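Local coordinates for Tat-secreted protein Rv2525c (Mycobacterium tuberculosis, PDB 4PMR) that may hydrolyse peptidoglycan as a glycosidase, and in vitro cleaves p-nitrophenyl esters, preferring the butyrate, at residues A74-G79 against N120-Y125. Residues are numbered along the deposited sequence; the frame is centred on the assembly and turned at random.
With NA (sodium ion), chain C.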
loop_
_atom_site.group_PDB
_atom_site.type_symbol
_atom_site.label_atom_id
_atom_site.label_comp_id
_atom_site.label_asym_id
_atom_site.label_seq_id
_atom_site.Cartn_x
_atom_site.Cartn_y
_atom_site.Cartn_z
ATOM N N ALA A 74 -13.556 1.421 -6.555
ATOM C CA ALA A 74 -12.519 1.888 -5.627
ATOM C C ALA A 74 -13.043 1.824 -4.196
ATOM O O ALA A 74 -14.174 2.229 -3.925
ATOM C CB ALA A 74 -12.093 3.309 -5.977
ATOM N N ASP A 75 -12.229 1.290 -3.284
ATOM C CA ASP A 75 -12.625 1.054 -1.896
ATOM C C ASP A 75 -13.216 2.281 -1.198
ATOM O O ASP A 75 -14.136 2.137 -0.407
ATOM C CB ASP A 75 -11.403 0.566 -1.099
ATOM C CG ASP A 75 -10.803 -0.732 -1.607
ATOM O OD1 ASP A 75 -11.562 -1.565 -2.165
ATOM O OD2 ASP A 75 -9.579 -0.921 -1.444
ATOM N N TRP A 76 -12.702 3.468 -1.499
ATOM C CA TRP A 76 -13.062 4.717 -0.811
ATOM C C TRP A 76 -14.420 5.295 -1.231
ATOM O O TRP A 76 -14.944 6.192 -0.556
ATOM C CB TRP A 76 -11.948 5.764 -0.973
ATOM C CG TRP A 76 -11.593 6.053 -2.398
ATOM C CD1 TRP A 76 -10.590 5.487 -3.130
ATOM C CD2 TRP A 76 -12.237 6.999 -3.259
ATOM N NE1 TRP A 76 -10.580 6.013 -4.403
ATOM C CE2 TRP A 76 -11.566 6.960 -4.503
ATOM C CE3 TRP A 76 -13.303 7.903 -3.091
ATOM C CZ2 TRP A 76 -11.951 7.769 -5.586
ATOM C CZ3 TRP A 76 -13.664 8.727 -4.160
ATOM C CH2 TRP A 76 -13.009 8.635 -5.395
ATOM N N LEU A 77 -15.013 4.773 -2.309
ATOM C CA LEU A 77 -16.297 5.292 -2.779
ATOM C C LEU A 77 -17.384 5.209 -1.707
ATOM O O LEU A 77 -18.165 6.138 -1.576
ATOM C CB LEU A 77 -16.728 4.584 -4.073
ATOM C CG LEU A 77 -15.813 4.882 -5.264
ATOM C CD1 LEU A 77 -16.070 3.910 -6.404
ATOM C CD2 LEU A 77 -15.969 6.348 -5.707
ATOM N N GLY A 78 -17.348 4.157 -0.890
ATOM C CA GLY A 78 -18.333 3.918 0.159
ATOM C C GLY A 78 -18.066 4.623 1.476
ATOM O O GLY A 78 -18.707 4.302 2.478
ATOM N N GLY A 79 -17.136 5.569 1.483
ATOM C CA GLY A 79 -16.820 6.405 2.643
ATOM C C GLY A 79 -16.588 5.693 3.959
ATOM O O GLY A 79 -15.829 4.730 4.016
ATOM N N ASN A 120 -15.841 14.400 0.492
ATOM C CA ASN A 120 -17.079 13.674 0.748
ATOM C C ASN A 120 -16.904 12.189 0.942
ATOM O O ASN A 120 -17.772 11.562 1.559
ATOM C CB ASN A 120 -18.065 13.924 -0.387
ATOM C CG ASN A 120 -18.446 15.380 -0.516
ATOM O OD1 ASN A 120 -18.520 16.112 0.472
ATOM N ND2 ASN A 120 -18.702 15.831 -1.740
ATOM N N GLN A 121 -15.823 11.610 0.405
ATOM C CA GLN A 121 -15.654 10.153 0.447
ATOM C C GLN A 121 -14.321 9.689 1.031
ATOM O O GLN A 121 -14.342 8.768 1.851
ATOM C CB GLN A 121 -15.846 9.545 -0.968
ATOM C CG GLN A 121 -17.293 9.569 -1.463
ATOM C CD GLN A 121 -17.437 9.432 -2.957
ATOM O OE1 GLN A 121 -17.084 10.333 -3.722
ATOM N NE2 GLN A 121 -17.964 8.296 -3.404
ATOM N N ILE A 122 -13.172 10.271 0.615
ATOM C CA ILE A 122 -11.860 9.790 1.120
ATOM C C ILE A 122 -11.672 10.137 2.600
ATOM O O ILE A 122 -11.151 9.297 3.349
ATOM C CB ILE A 122 -10.676 10.278 0.242
ATOM C CG1 ILE A 122 -10.888 9.752 -1.200
ATOM C CG2 ILE A 122 -9.307 9.794 0.797
ATOM C CD1 ILE A 122 -10.000 10.334 -2.226
ATOM N N VAL A 123 -12.086 11.351 3.021
ATOM C CA VAL A 123 -11.960 11.786 4.431
ATOM C C VAL A 123 -12.691 10.773 5.355
ATOM O O VAL A 123 -12.001 10.180 6.191
ATOM C CB VAL A 123 -12.460 13.237 4.647
ATOM C CG1 VAL A 123 -12.566 13.578 6.130
ATOM C CG2 VAL A 123 -11.547 14.221 3.949
ATOM N N PRO A 124 -14.011 10.469 5.153
ATOM C CA PRO A 124 -14.672 9.490 6.042
ATOM C C PRO A 124 -14.081 8.081 5.911
ATOM O O PRO A 124 -14.049 7.341 6.904
ATOM C CB PRO A 124 -16.153 9.537 5.620
ATOM C CG PRO A 124 -16.180 10.164 4.268
ATOM C CD PRO A 124 -14.994 11.098 4.229
ATOM N N TYR A 125 -13.624 7.706 4.684
ATOM C CA TYR A 125 -12.948 6.437 4.418
ATOM C C TYR A 125 -11.695 6.294 5.312
ATOM O O TYR A 125 -11.554 5.289 6.008
ATOM C CB TYR A 125 -12.559 6.300 2.925
ATOM C CG TYR A 125 -11.882 4.978 2.601
ATOM C CD1 TYR A 125 -12.601 3.788 2.606
ATOM C CD2 TYR A 125 -10.525 4.922 2.279
ATOM C CE1 TYR A 125 -11.988 2.568 2.315
ATOM C CE2 TYR A 125 -9.904 3.710 1.963
ATOM C CZ TYR A 125 -10.647 2.535 1.968
ATOM O OH TYR A 125 -10.057 1.304 1.753
HETATM NA NA NA C . -20.966 3.827 2.947
HETATM O O HOH W 1 -8.185 1.150 -0.106
HETATM O O HOH W 2 -20.809 5.122 5.020
HETATM O O HOH W 3 -23.494 3.500 3.664
#
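The phenol ring of Y125 lays one face over W76 CA, 3.7 Å from the ring centroid, in a CH-pi contact, and has G79 O at its edge, in plane. The Y125 side chain leaves helix 115-133 with CG anti to the backbone N (chi1 -179°), which carries the ring across W76 and brings Y125 OH to 3.2 Å from D75 CB. A water links that hydroxyl to D75 OD2, while the D75 carboxylate takes the backbone N-H groups of Y68 and G69. The W76 indole is gripped differently. I122 reaches over one face, CD1 sitting 4.2 Å from the centroid of the six-membered ring, L77 CD2 of its own segment lies against the opposite face, and Q121 CB meets the edge in plane. Beyond CB, Q121 stretches past the indole toward L77, its amide plane turned 74° from the ring. There NE2 gives a nearly straight hydrogen bond to L77 O, 2.8 Å long, in the carbonyl plane and on a lone pair. At G79 the backbones close up, CA-H...O contacts running from G79 CA to Q121 O (3.5 Å) and from Y125 CA to G79 O. Next to it, G78 O and S81 OG both bind a sodium ion. In this TIM-barrel-clan domain, W76 NE1, hydrogen-bonded to D111 OD2, and D75 tie the turn to neighbouring loops, while W129 NE1 holds Y125 OH within its own helix. With these buried polar ends satisfied, the apolar parts of the same side chains can pack loop against helix, Q121-L77 being the one direct hydrogen bond between the segments.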